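Local coordinates for protein cytochrome c552 (Thermochromatium tepidum, PDB 5ZE8) that carries five covalently bound c-type hemes and probably shuttles electrons at low potential in a thermophilic purple sulfur photosynthetic bacterium, at residues A[136-149]-A[222-234]. Sequence-based numbering, arbitrary orientation.
Sequences YNGIQDAEGKLRYG and SDACMGCHDQRDN. With HEC (heme c), chain E.
The ring of Tyr-136 has the backbone N of Gly-138 over the centre of one face and a water in plane at its edge; Met-226 CB comes in obliquely, 3.5 Å from CZ. With CG anti to the backbone N (chi1 -177°), the ring extends along the start of the heme-binding helix, and its CE1 lies 3.7 Å from Gly-227 N. The edge water is hydrogen-bonded to Tyr-136 OH (2.6 Å) and donates a weak bond to Asp-230 OD2. A second water joins Tyr-136 N to Asp-223 OD2.

The Tyr-148 ring lies oblique to the backbone, with CE1 3.4 Å from Gln-231 O and Arg-232 CA close by, and its OH accepts an almost straight bond from Asp-233 N (2.9 Å, 177°). A phenylalanine here would keep the ring but would probably leave the Asp-233 amide without its acceptor. Gln-231 NE2 donates to the syn lone pair of Asp-233 OD1 at 2.7 Å, the oxygen lying in the plane of the amide, tying down the carboxylate beside Leu-146 CD1. Ile-139 packs its CD1 on Gln-231 CB.

Gly-149 N donates a backbone hydrogen bond to Gly-227 O (2.9 Å), and the chains come so close that a CB on Gly-227 would clash with Gly-149 O. Gly-227 belongs to the CMGCH heme c motif: Cys-225 and Cys-228 hold the porphyrin by thioethers, and His-229 shares the iron with His-61. The loop between strands 133-136 and 153-155 packs against helix 226-229 and strand 232-233, which pairs antiparallel with 239-241, while helix 256-260 touches Met-226.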
loop_
_atom_site.group_PDB
_atom_site.type_symbol
_atom_site.label_atom_id
_atom_site.label_comp_id
_atom_site.label_asym_id
_atom_site.label_seq_id
_atom_site.Cartn_x
_atom_site.Cartn_y
_atom_site.Cartn_z
ATOM N N TYR A 136 -1.215 17.154 10.819
ATOM C CA TYR A 136 -1.391 16.989 9.393
ATOM C C TYR A 136 -1.964 18.243 8.727
ATOM O O TYR A 136 -3.054 18.687 9.073
ATOM C CB TYR A 136 -2.287 15.850 9.100
ATOM C CG TYR A 136 -2.510 15.519 7.617
ATOM C CD1 TYR A 136 -1.483 15.400 6.759
ATOM C CD2 TYR A 136 -3.796 15.387 7.100
ATOM C CE1 TYR A 136 -1.678 15.102 5.428
ATOM C CE2 TYR A 136 -4.007 15.095 5.755
ATOM C CZ TYR A 136 -2.914 14.953 4.913
ATOM O OH TYR A 136 -3.154 14.720 3.565
ATOM N N ASN A 137 -1.188 18.801 7.814
ATOM C CA ASN A 137 -1.526 20.094 7.092
ATOM C C ASN A 137 -2.237 19.902 5.762
ATOM O O ASN A 137 -2.644 20.892 5.170
ATOM C CB ASN A 137 -0.311 20.953 6.941
ATOM C CG ASN A 137 0.244 21.343 8.288
ATOM O OD1 ASN A 137 -0.520 21.733 9.174
ATOM N ND2 ASN A 137 1.538 21.204 8.459
ATOM N N GLY A 138 -2.343 18.680 5.283
ATOM C CA GLY A 138 -2.810 18.339 3.981
ATOM C C GLY A 138 -1.712 18.350 2.965
ATOM O O GLY A 138 -0.644 18.960 3.129
ATOM N N ILE A 139 -1.935 17.635 1.879
ATOM C CA ILE A 139 -0.950 17.575 0.839
ATOM C C ILE A 139 -0.869 18.785 -0.082
ATOM O O ILE A 139 0.111 18.927 -0.803
ATOM C CB ILE A 139 -1.009 16.232 0.050
ATOM C CG1 ILE A 139 -2.326 16.028 -0.592
ATOM C CG2 ILE A 139 -0.654 15.047 1.012
ATOM C CD1 ILE A 139 -2.334 14.986 -1.676
ATOM N N GLN A 140 -1.917 19.611 -0.152
ATOM C CA GLN A 140 -1.882 20.736 -1.089
ATOM C C GLN A 140 -1.824 21.958 -0.202
ATOM O O GLN A 140 -2.753 22.151 0.632
ATOM C CB GLN A 140 -3.188 20.811 -1.864
ATOM C CG GLN A 140 -3.271 22.005 -2.811
ATOM C CD GLN A 140 -4.729 22.523 -3.068
ATOM O OE1 GLN A 140 -5.337 23.369 -2.335
ATOM N NE2 GLN A 140 -5.238 22.075 -4.111
ATOM N N ASP A 141 -0.827 22.762 -0.381
ATOM C CA ASP A 141 -0.778 24.009 0.340
ATOM C C ASP A 141 -1.708 25.077 -0.290
ATOM O O ASP A 141 -2.281 24.840 -1.375
ATOM C CB ASP A 141 0.650 24.455 0.587
ATOM C CG ASP A 141 1.319 25.115 -0.605
ATOM O OD1 ASP A 141 0.680 25.518 -1.630
ATOM O OD2 ASP A 141 2.536 25.300 -0.476
ATOM N N ALA A 142 -1.851 26.211 0.408
ATOM C CA ALA A 142 -2.743 27.324 -0.067
ATOM C C ALA A 142 -2.394 27.848 -1.487
ATOM O O ALA A 142 -3.286 28.351 -2.156
ATOM C CB ALA A 142 -2.704 28.495 0.902
ATOM N N GLU A 143 -1.163 27.688 -1.965
ATOM C CA GLU A 143 -0.813 28.079 -3.293
ATOM C C GLU A 143 -0.833 26.976 -4.325
ATOM O O GLU A 143 -0.448 27.207 -5.473
ATOM C CB GLU A 143 0.577 28.679 -3.288
ATOM C CG GLU A 143 0.853 29.670 -2.174
ATOM C CD GLU A 143 -0.228 30.718 -2.024
ATOM O OE1 GLU A 143 -0.494 31.417 -3.041
ATOM O OE2 GLU A 143 -0.792 30.826 -0.884
ATOM N N GLY A 144 -1.306 25.779 -3.916
ATOM C CA GLY A 144 -1.502 24.676 -4.793
ATOM C C GLY A 144 -0.321 23.746 -4.948
ATOM O O GLY A 144 -0.456 22.822 -5.740
ATOM N N LYS A 145 0.756 24.012 -4.179
ATOM C CA LYS A 145 1.995 23.181 -4.251
ATOM C C LYS A 145 1.714 21.884 -3.502
ATOM O O LYS A 145 1.153 21.919 -2.457
ATOM C CB LYS A 145 3.224 23.916 -3.704
ATOM C CG LYS A 145 3.621 25.159 -4.541
ATOM C CD LYS A 145 3.403 25.027 -6.049
ATOM C CE LYS A 145 4.047 26.177 -6.806
ATOM N NZ LYS A 145 3.552 27.509 -6.357
ATOM N N LEU A 146 2.031 20.773 -4.101
ATOM C CA LEU A 146 1.828 19.440 -3.419
ATOM C C LEU A 146 3.003 19.188 -2.494
ATOM O O LEU A 146 4.114 19.377 -2.881
ATOM C CB LEU A 146 1.630 18.296 -4.423
ATOM C CG LEU A 146 0.321 18.319 -5.233
ATOM C CD1 LEU A 146 -0.163 16.960 -5.649
ATOM C CD2 LEU A 146 -0.789 18.918 -4.440
ATOM N N ARG A 147 2.710 18.805 -1.278
ATOM C CA ARG A 147 3.653 18.590 -0.209
ATOM C C ARG A 147 3.446 17.097 0.133
ATOM O O ARG A 147 2.433 16.742 0.708
ATOM C CB ARG A 147 3.269 19.395 1.029
ATOM C CG ARG A 147 3.120 20.890 0.891
ATOM C CD ARG A 147 2.731 21.428 2.255
ATOM N NE ARG A 147 1.308 21.248 2.643
ATOM C CZ ARG A 147 0.636 22.142 3.380
ATOM N NH1 ARG A 147 1.247 23.260 3.821
ATOM N NH2 ARG A 147 -0.655 22.015 3.650
ATOM N N TYR A 148 4.440 16.252 -0.119
ATOM C CA TYR A 148 4.243 14.801 0.119
ATOM C C TYR A 148 4.944 14.323 1.358
ATOM O O TYR A 148 5.955 14.872 1.809
ATOM C CB TYR A 148 4.880 14.077 -1.072
ATOM C CG TYR A 148 4.184 14.242 -2.404
ATOM C CD1 TYR A 148 2.856 13.996 -2.567
ATOM C CD2 TYR A 148 4.906 14.553 -3.498
ATOM C CE1 TYR A 148 2.251 14.089 -3.798
ATOM C CE2 TYR A 148 4.294 14.695 -4.732
ATOM C CZ TYR A 148 2.976 14.463 -4.857
ATOM O OH TYR A 148 2.373 14.532 -6.099
ATOM N N GLY A 149 4.377 13.299 1.957
ATOM C CA GLY A 149 5.013 12.562 3.010
ATOM C C GLY A 149 5.297 13.410 4.195
ATOM O O GLY A 149 4.399 14.145 4.618
ATOM N N SER A 222 -7.155 9.060 10.113
ATOM C CA SER A 222 -6.425 8.947 8.916
ATOM C C SER A 222 -5.345 9.964 8.780
ATOM O O SER A 222 -4.474 9.799 7.875
ATOM C CB SER A 222 -7.325 8.988 7.676
ATOM O OG SER A 222 -7.922 10.293 7.477
ATOM N N ASP A 223 -5.295 11.003 9.626
ATOM C CA ASP A 223 -4.114 11.874 9.651
ATOM C C ASP A 223 -2.807 11.110 9.775
ATOM O O ASP A 223 -1.779 11.637 9.336
ATOM C CB ASP A 223 -4.216 12.888 10.820
ATOM C CG ASP A 223 -5.285 13.976 10.568
ATOM O OD1 ASP A 223 -6.027 13.964 9.557
ATOM O OD2 ASP A 223 -5.401 14.854 11.445
ATOM N N ALA A 224 -2.865 9.943 10.391
ATOM C CA ALA A 224 -1.670 9.114 10.623
ATOM C C ALA A 224 -1.136 8.586 9.299
ATOM O O ALA A 224 0.036 8.108 9.311
ATOM C CB ALA A 224 -1.986 7.967 11.542
ATOM N N CYS A 225 -1.923 8.588 8.224
ATOM C CA CYS A 225 -1.531 7.877 6.999
ATOM C C CYS A 225 -1.500 8.801 5.786
ATOM O O CYS A 225 -0.864 8.495 4.792
ATOM C CB CYS A 225 -2.543 6.743 6.715
ATOM S SG CYS A 225 -2.961 5.769 8.199
ATOM N N MET A 226 -2.300 9.880 5.786
ATOM C CA MET A 226 -2.616 10.554 4.544
ATOM C C MET A 226 -1.465 11.248 3.875
ATOM O O MET A 226 -1.510 11.356 2.626
ATOM C CB MET A 226 -3.802 11.568 4.690
ATOM C CG MET A 226 -5.143 10.955 4.827
ATOM S SD MET A 226 -5.644 10.082 3.320
ATOM C CE MET A 226 -5.209 8.628 4.074
ATOM N N GLY A 227 -0.476 11.739 4.590
ATOM C CA GLY A 227 0.645 12.438 3.893
ATOM C C GLY A 227 1.342 11.555 2.854
ATOM O O GLY A 227 1.800 11.995 1.786
ATOM N N CYS A 228 1.452 10.291 3.210
ATOM C CA CYS A 228 2.089 9.291 2.321
ATOM C C CYS A 228 1.160 8.547 1.464
ATOM O O CYS A 228 1.628 7.979 0.440
ATOM C CB CYS A 228 2.902 8.296 3.162
ATOM S SG CYS A 228 4.140 9.172 4.163
ATOM N N HIS A 229 -0.122 8.463 1.833
ATOM C CA HIS A 229 -1.084 7.628 1.124
ATOM C C HIS A 229 -2.231 8.350 0.428
ATOM O O HIS A 229 -3.052 7.656 -0.243
ATOM C CB HIS A 229 -1.643 6.665 2.149
ATOM C CG HIS A 229 -0.714 5.508 2.420
ATOM N ND1 HIS A 229 -0.633 4.432 1.540
ATOM C CD2 HIS A 229 0.089 5.224 3.484
ATOM C CE1 HIS A 229 0.228 3.560 2.090
ATOM N NE2 HIS A 229 0.703 4.048 3.233
ATOM N N ASP A 230 -2.335 9.679 0.535
ATOM C CA ASP A 230 -3.546 10.405 -0.044
ATOM C C ASP A 230 -3.442 10.383 -1.552
ATOM O O ASP A 230 -4.340 9.839 -2.253
ATOM C CB ASP A 230 -3.665 11.807 0.543
ATOM C CG ASP A 230 -4.728 12.624 -0.057
ATOM O OD1 ASP A 230 -5.534 12.152 -0.797
ATOM O OD2 ASP A 230 -4.666 13.860 0.114
ATOM N N GLN A 231 -2.333 10.897 -2.075
ATOM C CA GLN A 231 -2.270 11.123 -3.543
ATOM C C GLN A 231 -0.831 11.279 -3.949
ATOM O O GLN A 231 -0.027 11.694 -3.134
ATOM C CB GLN A 231 -3.116 12.335 -3.949
ATOM C CG GLN A 231 -3.373 12.457 -5.432
ATOM C CD GLN A 231 -4.537 13.368 -5.872
ATOM O OE1 GLN A 231 -5.586 13.467 -5.221
ATOM N NE2 GLN A 231 -4.352 13.993 -7.024
ATOM N N ARG A 232 -0.508 10.846 -5.170
ATOM C CA ARG A 232 0.709 11.308 -5.784
ATOM C C ARG A 232 0.448 11.505 -7.210
ATOM O O ARG A 232 -0.171 10.627 -7.836
ATOM C CB ARG A 232 1.822 10.258 -5.555
ATOM C CG ARG A 232 3.011 10.494 -6.492
ATOM C CD ARG A 232 4.210 9.623 -6.224
ATOM N NE ARG A 232 5.259 9.864 -7.232
ATOM C CZ ARG A 232 5.891 8.910 -7.927
ATOM N NH1 ARG A 232 6.812 9.291 -8.785
ATOM N NH2 ARG A 232 5.592 7.613 -7.820
ATOM N N ASP A 233 0.907 12.661 -7.748
ATOM C CA ASP A 233 0.643 13.019 -9.144
ATOM C C ASP A 233 1.924 13.000 -9.919
ATOM O O ASP A 233 3.033 13.089 -9.369
ATOM C CB ASP A 233 0.099 14.415 -9.255
ATOM C CG ASP A 233 -1.300 14.586 -8.713
ATOM O OD1 ASP A 233 -2.005 13.651 -8.332
ATOM O OD2 ASP A 233 -1.733 15.792 -8.693
ATOM N N ASN A 234 1.755 12.808 -11.222
ATOM C CA ASN A 234 2.872 12.973 -12.130
ATOM C C ASN A 234 3.093 14.477 -12.351
ATOM O O ASN A 234 2.400 15.326 -11.763
ATOM C CB ASN A 234 2.682 12.097 -13.378
ATOM C CG ASN A 234 1.835 12.740 -14.454
ATOM O OD1 ASN A 234 1.318 13.837 -14.289
ATOM N ND2 ASN A 234 1.704 12.047 -15.569
HETATM FE FE HEC E . 1.971 3.059 4.585
HETATM C CHA HEC E . 2.909 0.701 2.305
HETATM C CHB HEC E . -0.849 1.253 5.310
HETATM C CHC HEC E . 1.254 5.259 7.105
HETATM C CHD HEC E . 4.515 5.157 3.523
HETATM N NA HEC E . 1.219 1.338 3.937
HETATM C C1A HEC E . 1.729 0.462 2.993
HETATM C C2A HEC E . 0.867 -0.682 2.811
HETATM C C3A HEC E . -0.193 -0.449 3.625
HETATM C C4A HEC E . 0.072 0.736 4.393
HETATM C CMA HEC E . -1.402 -1.361 3.850
HETATM C CAA HEC E . 1.040 -1.773 1.817
HETATM C CBA HEC E . 1.870 -2.906 2.416
HETATM C CGA HEC E . 2.119 -3.989 1.362
HETATM O O1A HEC E . 2.633 -3.730 0.256
HETATM O O2A HEC E . 1.907 -5.207 1.641
HETATM N NB HEC E . 0.454 3.203 5.922
HETATM C C1B HEC E . -0.637 2.419 6.043
HETATM C C2B HEC E . -1.494 2.942 7.058
HETATM C C3B HEC E . -0.926 4.052 7.564
HETATM C C4B HEC E . 0.371 4.182 6.881
HETATM C CMB HEC E . -2.832 2.316 7.441
HETATM C CAB HEC E . -1.344 4.907 8.703
HETATM C CBB HEC E . -1.664 4.170 9.904
HETATM N NC HEC E . 2.719 4.790 5.199
HETATM C C1C HEC E . 2.324 5.544 6.225
HETATM C C2C HEC E . 3.133 6.777 6.412
HETATM C C3C HEC E . 4.018 6.732 5.393
HETATM C C4C HEC E . 3.787 5.522 4.630
HETATM C CMC HEC E . 2.923 7.846 7.474
HETATM C CAC HEC E . 5.097 7.747 4.992
HETATM C CBC HEC E . 5.890 8.350 5.980
HETATM N ND HEC E . 3.359 2.935 3.211
HETATM C C1D HEC E . 4.318 3.890 2.885
HETATM C C2D HEC E . 5.184 3.410 1.821
HETATM C C3D HEC E . 4.773 2.180 1.496
HETATM C C4D HEC E . 3.625 1.881 2.393
HETATM C CMD HEC E . 6.275 4.234 1.259
HETATM C CAD HEC E . 5.366 1.293 0.370
HETATM C CBD HEC E . 6.795 0.898 0.603
HETATM C CGD HEC E . 7.269 -0.042 -0.499
HETATM O O1D HEC E . 6.513 -0.887 -1.066
HETATM O O2D HEC E . 8.488 0.054 -0.838
HETATM O O HOH W 1 -2.965 15.675 12.856
HETATM O O HOH W 2 -5.574 14.158 2.882
HETATM O O HOH W 3 -4.989 16.810 1.854
#